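CLIP-associating protein (PDB 4G3A) promotes stabilisation of dynamic microtubules as a plus-end tracking protein needed for mitotic spindle formation, this chain being its N-terminal TOG-like domain. Local coordinates at residues V168-V173 against P205-M210; E194-K197 against L203-D206. All coordinates share one frame; numbering follows the deposited sequence.

Contact 1: residues V168-V173 against P205-M210; sequences VYIPPV and PDLRRM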
ATOM      1  N   VAL A 168     -18.621  -5.388  -0.536  1.00 36.70           N
ATOM      2  CA  VAL A 168     -18.835  -4.188   0.271  1.00 38.04           C
ATOM      3  C   VAL A 168     -18.033  -2.995  -0.267  1.00 31.47           C
ATOM      4  O   VAL A 168     -18.312  -1.845   0.069  1.00 32.47           O
ATOM      5  CB  VAL A 168     -18.511  -4.454   1.763  1.00 45.41           C
ATOM      6  CG1 VAL A 168     -17.020  -4.360   2.018  1.00 35.76           C
ATOM      7  CG2 VAL A 168     -19.289  -3.512   2.660  1.00 47.33           C
ATOM      8  N   TYR A 169     -17.067  -3.269  -1.136  1.00 24.77           N
ATOM      9  CA  TYR A 169     -16.304  -2.207  -1.804  1.00 26.78           C
ATOM     10  C   TYR A 169     -16.968  -1.555  -3.023  1.00 29.20           C
ATOM     11  O   TYR A 169     -16.569  -0.461  -3.458  1.00 27.28           O
ATOM     12  CB  TYR A 169     -14.947  -2.739  -2.214  1.00 30.03           C
ATOM     13  CG  TYR A 169     -14.018  -2.848  -1.049  1.00 34.88           C
ATOM     14  CD1 TYR A 169     -13.144  -1.825  -0.750  1.00 35.76           C
ATOM     15  CD2 TYR A 169     -14.028  -3.966  -0.231  1.00 45.49           C
ATOM     16  CE1 TYR A 169     -12.296  -1.914   0.316  1.00 33.18           C
ATOM     17  CE2 TYR A 169     -13.174  -4.067   0.844  1.00 39.98           C
ATOM     18  CZ  TYR A 169     -12.315  -3.035   1.117  1.00 40.10           C
ATOM     19  OH  TYR A 169     -11.456  -3.116   2.195  1.00 50.52           O
ATOM     20  N   ILE A 170     -17.977  -2.208  -3.581  1.00 29.42           N
ATOM     21  CA  ILE A 170     -18.587  -1.654  -4.789  1.00 29.32           C
ATOM     22  C   ILE A 170     -19.139  -0.239  -4.586  1.00 23.55           C
ATOM     23  O   ILE A 170     -18.878   0.644  -5.403  1.00 28.96           O
ATOM     24  CB  ILE A 170     -19.632  -2.589  -5.412  1.00 30.72           C
ATOM     25  CG1 ILE A 170     -19.027  -3.983  -5.579  1.00 33.70           C
ATOM     26  CG2 ILE A 170     -20.086  -2.038  -6.762  1.00 26.71           C
ATOM     27  CD1 ILE A 170     -17.691  -3.957  -6.293  1.00 39.37           C
ATOM     28  N   PRO A 171     -19.873   0.000  -3.482  1.00 28.49           N
ATOM     29  CA  PRO A 171     -20.412   1.367  -3.395  1.00 29.16           C
ATOM     30  C   PRO A 171     -19.329   2.453  -3.216  1.00 27.90           C
ATOM     31  O   PRO A 171     -19.389   3.465  -3.917  1.00 26.43           O
ATOM     32  CB  PRO A 171     -21.395   1.293  -2.215  1.00 34.82           C
ATOM     33  CG  PRO A 171     -21.762  -0.157  -2.122  1.00 37.03           C
ATOM     34  CD  PRO A 171     -20.508  -0.910  -2.511  1.00 27.76           C
ATOM     35  N   PRO A 172     -18.341   2.254  -2.317  1.00 25.31           N
ATOM     36  CA  PRO A 172     -17.310   3.298  -2.300  1.00 24.31           C
ATOM     37  C   PRO A 172     -16.529   3.443  -3.609  1.00 28.33           C
ATOM     38  O   PRO A 172     -16.200   4.571  -3.970  1.00 25.91           O
ATOM     39  CB  PRO A 172     -16.374   2.871  -1.157  1.00 22.22           C
ATOM     40  CG  PRO A 172     -16.777   1.494  -0.790  1.00 27.03           C
ATOM     41  CD  PRO A 172     -18.201   1.324  -1.186  1.00 23.78           C
ATOM     42  N   VAL A 173     -16.219   2.347  -4.302  1.00 25.14           N
ATOM     43  CA  VAL A 173     -15.547   2.486  -5.594  1.00 20.15           C
ATOM     44  C   VAL A 173     -16.459   3.241  -6.579  1.00 24.45           C
ATOM     45  O   VAL A 173     -16.014   4.104  -7.339  1.00 26.72           O
ATOM     46  CB  VAL A 173     -15.151   1.119  -6.181  1.00 21.79           C
ATOM     47  CG1 VAL A 173     -14.701   1.272  -7.644  1.00 20.75           C
ATOM     48  CG2 VAL A 173     -14.064   0.478  -5.326  1.00 25.38           C
ATOM     49  N   PRO A 205     -26.049  -6.557 -12.339  1.00 40.19           N
ATOM     50  CA  PRO A 205     -27.244  -6.121 -11.598  1.00 44.13           C
ATOM     51  C   PRO A 205     -26.894  -5.456 -10.263  1.00 43.79           C
ATOM     52  O   PRO A 205     -27.675  -4.660  -9.748  1.00 46.49           O
ATOM     53  CB  PRO A 205     -28.010  -7.430 -11.368  1.00 47.17           C
ATOM     54  CG  PRO A 205     -26.957  -8.505 -11.469  1.00 46.06           C
ATOM     55  CD  PRO A 205     -26.024  -8.017 -12.527  1.00 40.88           C
ATOM     56  N   ASP A 206     -25.734  -5.789  -9.705  1.00 42.07           N
ATOM     57  CA  ASP A 206     -25.246  -5.111  -8.511  1.00 39.09           C
ATOM     58  C   ASP A 206     -25.082  -3.629  -8.790  1.00 41.60           C
ATOM     59  O   ASP A 206     -25.465  -2.783  -7.982  1.00 46.25           O
ATOM     60  CB  ASP A 206     -23.882  -5.669  -8.100  1.00 43.78           C
ATOM     61  CG  ASP A 206     -23.987  -6.900  -7.227  1.00 57.76           C
ATOM     62  OD1 ASP A 206     -25.117  -7.259  -6.825  1.00 63.16           O
ATOM     63  OD2 ASP A 206     -22.929  -7.502  -6.937  1.00 62.69           O
ATOM     64  N   LEU A 207     -24.471  -3.317  -9.926  1.00 37.32           N
ATOM     65  CA  LEU A 207     -24.257  -1.929 -10.297  1.00 37.78           C
ATOM     66  C   LEU A 207     -25.574  -1.297 -10.707  1.00 38.29           C
ATOM     67  O   LEU A 207     -25.781  -0.102 -10.527  1.00 42.69           O
ATOM     68  CB  LEU A 207     -23.220  -1.806 -11.414  1.00 31.27           C
ATOM     69  CG  LEU A 207     -21.833  -2.362 -11.101  1.00 31.26           C
ATOM     70  CD1 LEU A 207     -21.029  -2.513 -12.394  1.00 38.38           C
ATOM     71  CD2 LEU A 207     -21.092  -1.478 -10.082  1.00 37.28           C
ATOM     72  N   ARG A 208     -26.480  -2.094 -11.254  1.00 34.37           N
ATOM     73  CA  ARG A 208     -27.723  -1.510 -11.732  1.00 35.45           C
ATOM     74  C   ARG A 208     -28.575  -0.979 -10.574  1.00 40.50           C
ATOM     75  O   ARG A 208     -29.357  -0.047 -10.754  1.00 42.85           O
ATOM     76  CB  ARG A 208     -28.508  -2.509 -12.579  1.00 35.37           C
ATOM     77  CG  ARG A 208     -29.506  -1.840 -13.503  1.00 36.62           C
ATOM     78  CD  ARG A 208     -30.313  -2.869 -14.236  1.00 46.12           C
ATOM     79  NE  ARG A 208     -31.429  -2.274 -14.962  1.00 54.50           N
ATOM     80  CZ  ARG A 208     -31.481  -2.153 -16.285  1.00 54.15           C
ATOM     81  NH1 ARG A 208     -30.469  -2.580 -17.034  1.00 40.79           N
ATOM     82  NH2 ARG A 208     -32.547  -1.610 -16.858  1.00 51.63           N
ATOM     83  N   ARG A 209     -28.407  -1.568  -9.391  1.00 44.22           N
ATOM     84  CA  ARG A 209     -29.088  -1.106  -8.178  1.00 56.41           C
ATOM     85  C   ARG A 209     -28.382   0.115  -7.569  1.00 53.90           C
ATOM     86  O   ARG A 209     -28.923   0.797  -6.701  1.00 53.55           O
ATOM     87  CB  ARG A 209     -29.148  -2.230  -7.137  1.00 71.36           C
ATOM     88  CG  ARG A 209     -27.835  -2.410  -6.379  1.00 88.96           C
ATOM     89  CD  ARG A 209     -27.845  -3.576  -5.388  1.00100.61           C
ATOM     90  NE  ARG A 209     -28.572  -3.272  -4.157  1.00109.07           N
ATOM     91  CZ  ARG A 209     -28.194  -2.363  -3.261  1.00112.23           C
ATOM     92  NH1 ARG A 209     -27.095  -1.644  -3.454  1.00110.20           N
ATOM     93  NH2 ARG A 209     -28.921  -2.167  -2.170  1.00115.44           N
HETATM   94  N   MSE A 210     -27.167   0.376  -8.026  1.00 49.13           N
HETATM   95  CA  MSE A 210     -26.382   1.495  -7.533  1.00 57.98           C
HETATM   96  C   MSE A 210     -26.949   2.779  -8.124  1.00 64.81           C
HETATM   97  O   MSE A 210     -26.487   3.239  -9.165  1.00 50.03           O
HETATM   98  CB  MSE A 210     -24.921   1.332  -7.968  1.00 64.47           C
HETATM   99  CG  MSE A 210     -23.888   1.634  -6.911  1.00 72.63           C
HETATM  100 SE   MSE A 210     -23.873   0.329  -5.472  1.00 63.36          SE
HETATM  101  CE  MSE A 210     -23.349  -1.231  -6.451  1.00 37.73           C
TER
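Ile170 meets both Leu207 and Met210, the latter a selenomethionine, and does so through one methyl, CG2. From CG2 of Ile170 to CD2 of Leu207 is 3.5 Å, and from CG2 of Ile170 to CE of Met210 is 3.4 Å, tighter than ordinary van der Waals contact between carbons. The first torsion of Ile170 (chi1 -51°) explains the choice of branch: CG2 lies anti to the backbone N and runs out to the other helix, while CG1 stays beside that N. Both partners cross the isoleucine at about a right angle, so the contact is made by methyl ends and not by chains lying alongside one another. No hydrogen bond crosses between the segments, and the 168 Å² buried between them rests on apolar contacts. Helix 170-175 belongs to HEAT repeat 3, and the residues facing it come from helix 203-208 and the turn that follows; the packing therefore joins two layers of the helical solenoid that makes up a TOG domain. Pro171, one residue on, adds its ring: CG stands 4.0 Å from SE of Met210, at the exposed border of the patch. The selenomethionine reaches both residues because its chain bends at chi2 (69°) and chi3 (64°), which turns CE to the CG2 methyl of Ile170 while SE faces the proline. Its backbone is held by a bond from Met210 N to Leu207 O of 2.9 Å. Leu207 and Met210 also touch Cys174 of helix 170-175, and Leu207 continues onto Leu218 and Phe225 of helix 215-229.

Contact 2: residues E194-K197 against L203-D206; sequences EIYK and LRPD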
ATOM      1  N   GLU A 194     -11.518  -4.655 -13.369  1.00 33.75           N
ATOM      2  CA  GLU A 194     -10.671  -5.679 -12.754  1.00 29.77           C
ATOM      3  C   GLU A 194     -11.469  -6.570 -11.800  1.00 33.20           C
ATOM      4  O   GLU A 194     -11.250  -7.781 -11.751  1.00 30.11           O
ATOM      5  CB  GLU A 194      -9.490  -5.046 -11.997  1.00 36.25           C
ATOM      6  CG  GLU A 194      -8.679  -4.035 -12.797  1.00 40.89           C
ATOM      7  CD  GLU A 194      -7.942  -4.646 -13.987  1.00 48.48           C
ATOM      8  OE1 GLU A 194      -7.763  -5.885 -14.036  1.00 37.52           O
ATOM      9  OE2 GLU A 194      -7.531  -3.869 -14.876  1.00 56.39           O
ATOM     10  N   ILE A 195     -12.397  -5.975 -11.048  1.00 33.52           N
ATOM     11  CA  ILE A 195     -13.253  -6.745 -10.148  1.00 27.25           C
ATOM     12  C   ILE A 195     -14.179  -7.656 -10.970  1.00 31.31           C
ATOM     13  O   ILE A 195     -14.451  -8.795 -10.595  1.00 34.31           O
ATOM     14  CB  ILE A 195     -14.092  -5.837  -9.228  1.00 31.54           C
ATOM     15  CG1 ILE A 195     -13.228  -5.289  -8.073  1.00 34.11           C
ATOM     16  CG2 ILE A 195     -15.300  -6.596  -8.691  1.00 33.15           C
ATOM     17  CD1 ILE A 195     -13.931  -4.162  -7.267  1.00 32.76           C
ATOM     18  N   TYR A 196     -14.650  -7.164 -12.100  1.00 30.13           N
ATOM     19  CA  TYR A 196     -15.455  -8.026 -12.972  1.00 33.91           C
ATOM     20  C   TYR A 196     -14.720  -9.329 -13.325  1.00 39.83           C
ATOM     21  O   TYR A 196     -15.328 -10.400 -13.399  1.00 36.40           O
ATOM     22  CB  TYR A 196     -15.876  -7.292 -14.241  1.00 32.16           C
ATOM     23  CG  TYR A 196     -16.631  -8.173 -15.228  1.00 30.74           C
ATOM     24  CD1 TYR A 196     -17.976  -8.460 -15.050  1.00 29.31           C
ATOM     25  CD2 TYR A 196     -15.984  -8.718 -16.323  1.00 36.20           C
ATOM     26  CE1 TYR A 196     -18.666  -9.274 -15.951  1.00 37.62           C
ATOM     27  CE2 TYR A 196     -16.655  -9.531 -17.225  1.00 40.97           C
ATOM     28  CZ  TYR A 196     -17.992  -9.808 -17.038  1.00 40.58           C
ATOM     29  OH  TYR A 196     -18.645 -10.621 -17.944  1.00 34.87           O
ATOM     30  N   LYS A 197     -13.411  -9.243 -13.535  1.00 38.47           N
ATOM     31  CA  LYS A 197     -12.645 -10.433 -13.897  1.00 36.17           C
ATOM     32  C   LYS A 197     -12.744 -11.530 -12.843  1.00 35.29           C
ATOM     33  O   LYS A 197     -12.678 -12.712 -13.171  1.00 37.63           O
ATOM     34  CB  LYS A 197     -11.192 -10.086 -14.200  1.00 40.44           C
ATOM     35  CG  LYS A 197     -11.016  -9.286 -15.476  1.00 37.57           C
ATOM     36  CD  LYS A 197      -9.603  -8.735 -15.584  1.00 40.04           C
ATOM     37  CE  LYS A 197      -9.489  -7.764 -16.752  1.00 40.33           C
ATOM     38  NZ  LYS A 197      -8.130  -7.163 -16.830  1.00 47.35           N
ATOM     39  N   LEU A 203     -22.000  -8.908 -11.185  1.00 45.79           N
ATOM     40  CA  LEU A 203     -21.634  -7.524 -10.887  1.00 40.51           C
ATOM     41  C   LEU A 203     -22.581  -6.558 -11.599  1.00 35.35           C
ATOM     42  O   LEU A 203     -22.835  -5.456 -11.111  1.00 32.93           O
ATOM     43  CB  LEU A 203     -20.184  -7.251 -11.299  1.00 32.29           C
ATOM     44  CG  LEU A 203     -19.666  -5.826 -11.077  1.00 33.17           C
ATOM     45  CD1 LEU A 203     -19.760  -5.453  -9.615  1.00 30.23           C
ATOM     46  CD2 LEU A 203     -18.235  -5.673 -11.567  1.00 30.65           C
ATOM     47  N   ARG A 204     -23.128  -6.992 -12.741  1.00 27.82           N
ATOM     48  CA  ARG A 204     -23.957  -6.123 -13.577  1.00 30.93           C
ATOM     49  C   ARG A 204     -25.237  -5.634 -12.883  1.00 35.66           C
ATOM     50  O   ARG A 204     -25.492  -4.427 -12.843  1.00 36.81           O
ATOM     51  CB  ARG A 204     -24.252  -6.794 -14.936  1.00 37.77           C
ATOM     52  CG  ARG A 204     -23.047  -7.565 -15.485  1.00 44.75           C
ATOM     53  CD  ARG A 204     -23.326  -8.303 -16.812  1.00 40.45           C
ATOM     54  NE  ARG A 204     -23.092  -7.407 -17.932  1.00 57.15           N
ATOM     55  CZ  ARG A 204     -22.142  -7.564 -18.844  1.00 46.31           C
ATOM     56  NH1 ARG A 204     -21.341  -8.611 -18.810  1.00 36.19           N
ATOM     57  NH2 ARG A 204     -22.018  -6.669 -19.811  1.00 48.88           N
ATOM     58  N   PRO A 205     -26.049  -6.557 -12.339  1.00 40.19           N
ATOM     59  CA  PRO A 205     -27.244  -6.121 -11.598  1.00 44.13           C
ATOM     60  C   PRO A 205     -26.894  -5.456 -10.263  1.00 43.79           C
ATOM     61  O   PRO A 205     -27.675  -4.660  -9.748  1.00 46.49           O
ATOM     62  CB  PRO A 205     -28.010  -7.430 -11.368  1.00 47.17           C
ATOM     63  CG  PRO A 205     -26.957  -8.505 -11.469  1.00 46.06           C
ATOM     64  CD  PRO A 205     -26.024  -8.017 -12.527  1.00 40.88           C
ATOM     65  N   ASP A 206     -25.734  -5.789  -9.705  1.00 42.07           N
ATOM     66  CA  ASP A 206     -25.246  -5.111  -8.511  1.00 39.09           C
ATOM     67  C   ASP A 206     -25.082  -3.629  -8.790  1.00 41.60           C
ATOM     68  O   ASP A 206     -25.465  -2.783  -7.982  1.00 46.25           O
ATOM     69  CB  ASP A 206     -23.882  -5.669  -8.100  1.00 43.78           C
ATOM     70  CG  ASP A 206     -23.987  -6.900  -7.227  1.00 57.76           C
ATOM     71  OD1 ASP A 206     -25.117  -7.259  -6.825  1.00 63.16           O
ATOM     72  OD2 ASP A 206     -22.929  -7.502  -6.937  1.00 62.69           O
TER
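Tyr196 OH and Arg204 NH1 approach each other to 3.5 Å, at an angle too poor for a hydrogen bond, and both grip Asp201 OD1 in the turn between the segments. The hydroxyl hydrogen-bonds to that oxygen and NH1 makes a salt bridge with it, so the shared carboxylate is what ties the two side chains together. The hydroxyl sits at the edge of the guanidinium, and the ring and guanidinium planes are 87° apart, which excludes a parallel stack. The rest of the guanidinium is held from helix 215-229, with NE paired to Glu222 and NH2 to Asp226; three carboxylates thus probably fix its rotation. Away from the polar end the contact is apolar. Leu203 CD2 lies 3.9 Å from Tyr196 CB, at the edge of the ring and near its plane, and 4.2 Å from Ile195 CG2. With CG anti to the backbone N (chi1 176°), the tyrosine ring runs past Leu203 CD2 and brings OH to the Arg204 guanidinium; the ring also stacks with Phe225 of helix 215-229. Ile195 carries the packing on to Leu156 of helix 142-159. The Asp201 cluster is a feature of this particular turn, whereas consecutive helices packed through apolar side chains across a short turn are the arrangement expected of the helical solenoid of HEAT repeats from which TOG domains are built.

Contacts 1 and 2 have ranges that overlap on helix 203-208, but different residues do the touching, and their centres are 9 Å apart. Contact 2 packs Leu203 and Arg204 against helix 182-199, whereas contact 1 packs Leu207 and the following Met210 against helix 170-175. The two patches are continuous: Ile170 CD1 reaches Ile195 CD1 at 3.9 Å and Leu203 CD1 at 4.2 Å. Both are largely buried, although their centres lie about 23 Å from the centre of the chain. Their chemistry differs: contact 1 is wholly apolar, with an exposed proline at its border, while contact 2, beside the connecting turn, sets a charged and hydroxyl cluster next to a leucine-centred apolar base.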